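Local coordinates for microcin B17-processing protein McbC (Escherichia coli, PDB 6GRI), which takes part in the McbBCD microcin synthetase complex as an oxidoreductase of the nitroreductase family, needed to process the inactive microcin B17 precursor into the active peptide, at the interface of chains A and B. Coordinates in Å, arbitrary orientation; residue numbers count along the deposited sequence, not the author numbering. Chains: chain A/B, Microcin B17-processing protein McbC.

Contact 1: the interface of chains A and B. Residues chain A 26, 207-208, 211-212; chain B 26, 207-208, 211-212.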
ATOM      1  N   PHE A  26       3.351  -0.579  -5.818  1.00 43.84           N
ATOM      2  CA  PHE A  26       2.110  -1.044  -6.422  1.00 43.54           C
ATOM      3  C   PHE A  26       2.411  -1.679  -7.747  1.00 42.79           C
ATOM      4  O   PHE A  26       2.038  -2.807  -7.993  1.00 50.99           O
ATOM      5  CB  PHE A  26       1.096   0.100  -6.612  1.00 45.01           C
ATOM      6  CG  PHE A  26      -0.151  -0.330  -7.312  1.00 43.65           C
ATOM      7  CD1 PHE A  26      -1.087  -1.102  -6.656  1.00 45.59           C
ATOM      8  CD2 PHE A  26      -0.365  -0.014  -8.642  1.00 47.21           C
ATOM      9  CE1 PHE A  26      -2.235  -1.537  -7.300  1.00 47.80           C
ATOM     10  CE2 PHE A  26      -1.514  -0.444  -9.297  1.00 53.34           C
ATOM     11  CZ  PHE A  26      -2.450  -1.213  -8.620  1.00 48.29           C
ATOM     12  N   TYR A 207       0.479   8.482 -12.928  1.00 49.51           N
ATOM     13  CA  TYR A 207       0.654   7.054 -13.234  1.00 49.65           C
ATOM     14  C   TYR A 207      -0.459   6.528 -14.146  1.00 51.12           C
ATOM     15  O   TYR A 207      -0.200   5.899 -15.165  1.00 51.46           O
ATOM     16  CB  TYR A 207       0.668   6.241 -11.934  1.00 47.76           C
ATOM     17  CG  TYR A 207       0.946   4.778 -12.144  1.00 49.01           C
ATOM     18  CD1 TYR A 207       2.228   4.332 -12.442  1.00 49.81           C
ATOM     19  CD2 TYR A 207      -0.063   3.840 -12.053  1.00 50.16           C
ATOM     20  CE1 TYR A 207       2.491   2.990 -12.630  1.00 48.74           C
ATOM     21  CE2 TYR A 207       0.194   2.496 -12.248  1.00 50.60           C
ATOM     22  CZ  TYR A 207       1.469   2.080 -12.539  1.00 47.00           C
ATOM     23  OH  TYR A 207       1.714   0.752 -12.733  1.00 44.34           O
ATOM     24  N   ARG A 208      -1.699   6.792 -13.747  1.00 52.36           N
ATOM     25  CA  ARG A 208      -2.887   6.434 -14.522  1.00 52.49           C
ATOM     26  C   ARG A 208      -2.851   7.061 -15.933  1.00 51.35           C
ATOM     27  O   ARG A 208      -3.049   6.377 -16.943  1.00 46.65           O
ATOM     28  CB  ARG A 208      -4.121   6.911 -13.741  1.00 55.79           C
ATOM     29  CG  ARG A 208      -5.484   6.596 -14.338  1.00 53.17           C
ATOM     30  CD  ARG A 208      -6.512   7.597 -13.840  1.00 54.01           C
ATOM     31  NE  ARG A 208      -6.735   7.490 -12.398  1.00 54.47           N
ATOM     32  CZ  ARG A 208      -7.727   8.088 -11.731  1.00 53.36           C
ATOM     33  NH1 ARG A 208      -8.608   8.867 -12.362  1.00 50.77           N
ATOM     34  NH2 ARG A 208      -7.829   7.915 -10.410  1.00 52.64           N
ATOM     35  N   LEU A 211      -0.134   5.219 -17.974  1.00 46.36           N
ATOM     36  CA  LEU A 211      -0.598   3.904 -18.436  1.00 48.52           C
ATOM     37  C   LEU A 211      -1.658   3.980 -19.567  1.00 51.21           C
ATOM     38  O   LEU A 211      -1.648   3.139 -20.459  1.00 50.39           O
ATOM     39  CB  LEU A 211      -1.121   3.066 -17.263  1.00 49.80           C
ATOM     40  CG  LEU A 211      -0.135   2.173 -16.496  1.00 55.38           C
ATOM     41  CD1 LEU A 211       1.148   2.883 -16.053  1.00 55.60           C
ATOM     42  CD2 LEU A 211      -0.866   1.563 -15.304  1.00 55.08           C
ATOM     43  N   MET A 212      -2.552   4.976 -19.528  1.00 50.91           N
ATOM     44  CA  MET A 212      -3.506   5.199 -20.626  1.00 56.59           C
ATOM     45  C   MET A 212      -2.815   5.727 -21.888  1.00 59.09           C
ATOM     46  O   MET A 212      -3.139   5.306 -22.999  1.00 58.64           O
ATOM     47  CB  MET A 212      -4.616   6.164 -20.209  1.00 61.44           C
ATOM     48  CG  MET A 212      -5.537   5.626 -19.126  1.00 61.13           C
ATOM     49  SD  MET A 212      -6.828   6.800 -18.698  1.00 62.27           S
ATOM     50  CE  MET A 212      -5.910   8.140 -17.965  1.00 62.24           C
TER
ATOM     51  N   PHE B  26      -5.069   2.014  -3.958  1.00 43.84           N
ATOM     52  CA  PHE B  26      -4.080   2.689  -4.787  1.00 43.54           C
ATOM     53  C   PHE B  26      -4.774   3.653  -5.702  1.00 42.79           C
ATOM     54  O   PHE B  26      -4.450   4.821  -5.733  1.00 50.99           O
ATOM     55  CB  PHE B  26      -3.245   1.695  -5.615  1.00 45.01           C
ATOM     56  CG  PHE B  26      -2.283   2.363  -6.542  1.00 43.65           C
ATOM     57  CD1 PHE B  26      -1.145   2.966  -6.049  1.00 45.59           C
ATOM     58  CD2 PHE B  26      -2.542   2.441  -7.899  1.00 47.21           C
ATOM     59  CE1 PHE B  26      -0.258   3.620  -6.890  1.00 47.80           C
ATOM     60  CE2 PHE B  26      -1.657   3.093  -8.753  1.00 53.34           C
ATOM     61  CZ  PHE B  26      -0.512   3.687  -8.241  1.00 48.29           C
ATOM     62  N   TYR B 207      -5.184  -4.552 -13.846  1.00 49.51           N
ATOM     63  CA  TYR B 207      -5.380  -3.106 -13.665  1.00 49.65           C
ATOM     64  C   TYR B 207      -4.612  -2.293 -14.711  1.00 51.12           C
ATOM     65  O   TYR B 207      -5.165  -1.418 -15.366  1.00 51.46           O
ATOM     66  CB  TYR B 207      -4.920  -2.689 -12.263  1.00 47.76           C
ATOM     67  CG  TYR B 207      -5.180  -1.241 -11.951  1.00 49.01           C
ATOM     68  CD1 TYR B 207      -6.464  -0.794 -11.667  1.00 49.81           C
ATOM     69  CD2 TYR B 207      -4.154  -0.318 -11.945  1.00 50.16           C
ATOM     70  CE1 TYR B 207      -6.709   0.533 -11.374  1.00 48.74           C
ATOM     71  CE2 TYR B 207      -4.394   1.013 -11.659  1.00 50.60           C
ATOM     72  CZ  TYR B 207      -5.672   1.430 -11.379  1.00 47.00           C
ATOM     73  OH  TYR B 207      -5.902   2.746 -11.102  1.00 44.34           O
ATOM     74  N   ARG B 208      -3.324  -2.596 -14.839  1.00 52.36           N
ATOM     75  CA  ARG B 208      -2.447  -1.978 -15.834  1.00 52.49           C
ATOM     76  C   ARG B 208      -2.982  -2.188 -17.267  1.00 51.35           C
ATOM     77  O   ARG B 208      -3.100  -1.240 -18.052  1.00 46.65           O
ATOM     78  CB  ARG B 208      -1.048  -2.593 -15.677  1.00 55.79           C
ATOM     79  CG  ARG B 208       0.051  -2.057 -16.581  1.00 53.17           C
ATOM     80  CD  ARG B 208       1.136  -3.107 -16.755  1.00 54.01           C
ATOM     81  NE  ARG B 208       1.833  -3.395 -15.501  1.00 54.47           N
ATOM     82  CZ  ARG B 208       2.960  -4.106 -15.398  1.00 53.36           C
ATOM     83  NH1 ARG B 208       3.540  -4.634 -16.479  1.00 50.77           N
ATOM     84  NH2 ARG B 208       3.506  -4.303 -14.195  1.00 52.64           N
ATOM     85  N   LEU B 211      -6.131   0.015 -17.684  1.00 46.36           N
ATOM     86  CA  LEU B 211      -5.785   1.427 -17.888  1.00 48.52           C
ATOM     87  C   LEU B 211      -5.169   1.722 -19.281  1.00 51.21           C
ATOM     88  O   LEU B 211      -5.435   2.776 -19.847  1.00 50.39           O
ATOM     89  CB  LEU B 211      -4.860   1.930 -16.773  1.00 49.80           C
ATOM     90  CG  LEU B 211      -5.488   2.523 -15.504  1.00 55.38           C
ATOM     91  CD1 LEU B 211      -6.583   1.656 -14.874  1.00 55.60           C
ATOM     92  CD2 LEU B 211      -4.372   2.812 -14.504  1.00 55.08           C
ATOM     93  N   MET B 212      -4.363   0.800 -19.823  1.00 50.91           N
ATOM     94  CA  MET B 212      -3.842   0.939 -21.193  1.00 56.59           C
ATOM     95  C   MET B 212      -4.940   0.751 -22.245  1.00 59.09           C
ATOM     96  O   MET B 212      -4.985   1.480 -23.236  1.00 58.64           O
ATOM     97  CB  MET B 212      -2.705  -0.049 -21.456  1.00 61.44           C
ATOM     98  CG  MET B 212      -1.450   0.210 -20.639  1.00 61.13           C
ATOM     99  SD  MET B 212      -0.150  -0.971 -21.012  1.00 62.27           S
ATOM    100  CE  MET B 212      -0.835  -2.506 -20.419  1.00 62.24           C
TER
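A:Phe26 and B:Phe26 lie face to face across the two-fold axis, with ring centroids 3.8 Å apart and planes only 9° from parallel. They form a helix-borne aromatic core in what is probably the dimer interface typical of nitroreductase-family enzymes. Following A:Phe26 outward, its CB lies 3.7 Å from CD1 of B:Phe26, so the overlap already begins at the methylene. CG then faces its own counterpart, B:Phe26 CG, and CD1 turns back toward CB and CG of the partner. On the other flank, CD2 and CE2 cover the rim of the partner ring, A:Phe26 CD2 lying 3.4 Å from B:Phe26 CD2. At the tip, CZ still touches B:Phe26 CD2 but also reaches B:Tyr207. CG anti to the backbone N (chi1 176°) carries the ring away from helix 17-27 and into this stack.

The stacked pair is bounded at the edge by tyrosine. B:Tyr207 CD2 approaches A:Phe26 in the plane of its ring, 3.7 Å from CE2, and the two side chains cross at about a right angle. Phenylalanine suits the axis because both of its parts, methylene and flat ring, are apolar; no polar atoms are within bonding reach across this patch.

Further along helix 204-228, leucines take over, their branched ends packing between the two helices. A:Leu211 and B:Leu211 meet at CB and again at CD2, while each CD1 lies above one face of the tyrosine ring of its own chain, toward the rim, which probably helps to limit the ring's movement. The aliphatic base of A:Arg208 also joins the packing: its CG lies 3.9 Å from CD2 of B:Leu211.

Contact 2: the interface of chains A and B. Residues chain A 143-144, 150, 158-159; chain B 70, 72.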
ATOM      1  N   TRP A 143      19.943  -1.489 -39.051  1.00 87.27           N
ATOM      2  CA  TRP A 143      20.570  -0.206 -39.389  1.00 86.88           C
ATOM      3  C   TRP A 143      22.052  -0.225 -39.049  1.00 86.13           C
ATOM      4  O   TRP A 143      22.886   0.215 -39.842  1.00 91.16           O
ATOM      5  CB  TRP A 143      19.922   0.939 -38.607  1.00 85.12           C
ATOM      6  CG  TRP A 143      18.523   1.218 -38.978  1.00 85.23           C
ATOM      7  CD1 TRP A 143      18.094   2.088 -39.930  1.00 87.40           C
ATOM      8  CD2 TRP A 143      17.350   0.647 -38.396  1.00 85.28           C
ATOM      9  NE1 TRP A 143      16.723   2.097 -39.982  1.00 88.53           N
ATOM     10  CE2 TRP A 143      16.240   1.221 -39.050  1.00 85.76           C
ATOM     11  CE3 TRP A 143      17.125  -0.294 -37.380  1.00 85.80           C
ATOM     12  CZ2 TRP A 143      14.927   0.883 -38.731  1.00 85.91           C
ATOM     13  CZ3 TRP A 143      15.813  -0.631 -37.059  1.00 86.16           C
ATOM     14  CH2 TRP A 143      14.732  -0.040 -37.732  1.00 86.44           C
ATOM     15  N   GLN A 144      22.353  -0.711 -37.847  1.00 81.48           N
ATOM     16  CA  GLN A 144      23.702  -0.807 -37.328  1.00 79.91           C
ATOM     17  C   GLN A 144      23.965  -2.222 -36.826  1.00 79.26           C
ATOM     18  O   GLN A 144      23.306  -2.687 -35.888  1.00 77.24           O
ATOM     19  CB  GLN A 144      23.877   0.204 -36.203  1.00 77.65           C
ATOM     20  CG  GLN A 144      25.067  -0.050 -35.298  1.00 78.03           C
ATOM     21  CD  GLN A 144      25.524   1.208 -34.621  1.00 79.11           C
ATOM     22  OE1 GLN A 144      25.227   1.451 -33.447  1.00 78.08           O
ATOM     23  NE2 GLN A 144      26.236   2.040 -35.374  1.00 91.56           N
ATOM     24  N   TYR A 150      16.990  -0.593 -29.828  1.00 64.64           N
ATOM     25  CA  TYR A 150      17.107   0.831 -30.106  1.00 64.65           C
ATOM     26  C   TYR A 150      16.032   1.567 -29.331  1.00 63.14           C
ATOM     27  O   TYR A 150      15.045   0.966 -28.925  1.00 59.90           O
ATOM     28  CB  TYR A 150      16.895   1.130 -31.593  1.00 66.00           C
ATOM     29  CG  TYR A 150      17.916   0.564 -32.545  1.00 64.55           C
ATOM     30  CD1 TYR A 150      17.738  -0.691 -33.120  1.00 64.54           C
ATOM     31  CD2 TYR A 150      19.032   1.300 -32.907  1.00 65.68           C
ATOM     32  CE1 TYR A 150      18.658  -1.204 -34.018  1.00 67.10           C
ATOM     33  CE2 TYR A 150      19.965   0.797 -33.804  1.00 66.89           C
ATOM     34  CZ  TYR A 150      19.777  -0.454 -34.358  1.00 67.31           C
ATOM     35  OH  TYR A 150      20.703  -0.945 -35.245  1.00 66.41           O
ATOM     36  N   ALA A 158      14.451   9.613 -34.977  1.00 74.92           N
ATOM     37  CA  ALA A 158      15.716   8.898 -35.088  1.00 73.81           C
ATOM     38  C   ALA A 158      15.796   7.741 -34.097  1.00 72.57           C
ATOM     39  O   ALA A 158      15.187   7.782 -33.027  1.00 64.90           O
ATOM     40  CB  ALA A 158      16.872   9.850 -34.864  1.00 72.56           C
ATOM     41  N   LEU A 159      16.561   6.718 -34.476  1.00 75.17           N
ATOM     42  CA  LEU A 159      16.875   5.595 -33.602  1.00 72.18           C
ATOM     43  C   LEU A 159      18.199   5.834 -32.875  1.00 74.26           C
ATOM     44  O   LEU A 159      19.181   6.307 -33.461  1.00 80.79           O
ATOM     45  CB  LEU A 159      16.952   4.301 -34.402  1.00 72.57           C
ATOM     46  CG  LEU A 159      15.636   3.892 -35.046  1.00 75.55           C
ATOM     47  CD1 LEU A 159      15.885   2.765 -36.030  1.00 78.84           C
ATOM     48  CD2 LEU A 159      14.607   3.482 -33.994  1.00 74.85           C
TER
ATOM     49  N   ILE B  70      20.372   7.508 -35.623  1.00 73.26           N
ATOM     50  CA  ILE B  70      20.109   7.004 -36.966  1.00 74.79           C
ATOM     51  C   ILE B  70      18.835   7.681 -37.440  1.00 75.03           C
ATOM     52  O   ILE B  70      17.740   7.321 -36.995  1.00 76.38           O
ATOM     53  CB  ILE B  70      19.921   5.481 -36.965  1.00 75.01           C
ATOM     54  CG1 ILE B  70      21.152   4.805 -36.358  1.00 76.04           C
ATOM     55  CG2 ILE B  70      19.645   4.973 -38.381  1.00 76.62           C
ATOM     56  CD1 ILE B  70      20.927   3.370 -35.949  1.00 75.82           C
ATOM     57  N   ILE B  72      15.610   8.978 -39.532  1.00 82.46           N
ATOM     58  CA  ILE B  72      14.555   8.362 -40.353  1.00 85.62           C
ATOM     59  C   ILE B  72      13.754   9.467 -41.056  1.00 88.97           C
ATOM     60  O   ILE B  72      13.247  10.383 -40.395  1.00 87.89           O
ATOM     61  CB  ILE B  72      13.587   7.526 -39.490  1.00 84.04           C
ATOM     62  CG1 ILE B  72      14.330   6.434 -38.712  1.00 83.58           C
ATOM     63  CG2 ILE B  72      12.508   6.900 -40.359  1.00 86.33           C
ATOM     64  CD1 ILE B  72      13.584   5.978 -37.469  1.00 83.57           C
TER
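B:Ile70 is the apolar centre, pressed by both of its branches against A:Trp143 and A:Tyr150 of the partner subunit. Its backbone forms an antiparallel beta bridge with A:Leu159, which adds a short strand of one nitroreductase-family chain to strand 158-163 of the other. The beta-branched shape fits here: CG1 stands beside the backbone N (chi1 -57°) and CG2 beside the carbonyl carbon; this sends CG2 to the indole rim, while CD1 lodges between the phenol ring of A:Tyr150 and the CB methylene of A:Trp143. CG2 lies above the indole plane, just beyond the CG-CD1 bond and 3.6 Å from A:Trp143 CD1. B:Ile70 CD1 comes to the rim of the phenol ring, 3.5 Å from A:Tyr150 CE2, tilted out of the ring plane and not over its centre.

Around this centre, CD1 of A:Leu159 sits over the middle of the A:Trp143 ring, on the same face that B:Ile70 CG2 approaches at the pyrrole rim. Tryptophan suits the place because its broad apolar face takes both methyls together. A:Leu159 CG lies 3.8 Å from CD1 of B:Ile72, which extends the hydrophobic contact beyond the bridge.

The polar groups form the rim. A:Leu159 N donates to B:Ile70 O at 2.8 Å in the straighter bond (161° at H), its donor tilted from the carbonyl plane. B:Ile70 N returns a bond to A:Leu159 O at 2.7 Å, more bent (145°) but in the plane of its carbonyl. Beyond the phenol ring, tyrosine is useful for its two-sided character: the ring offers carbon to B:Ile70, and A:Tyr150 OH accepts a hydrogen bond from A:Gln144 N at 3.1 Å, tying the ring to the loop that carries A:Trp143.

Contact 1 and contact 2 have C-alpha centres about 30 Å apart and share no residue, yet both belong to the same two-fold symmetric interface. Contact 1 lies on the axis, where each helix and its copy contribute alike. Contact 2 is peripheral and uses different segments of the two chains, so its twin recurs with the chains exchanged. Helices therefore join the subunits centrally, while a reaching segment of each grips the sheet region of the other. Such an exchange of outlying segments would be expected to fix the subunits' relative orientation within the McbBCD assembly.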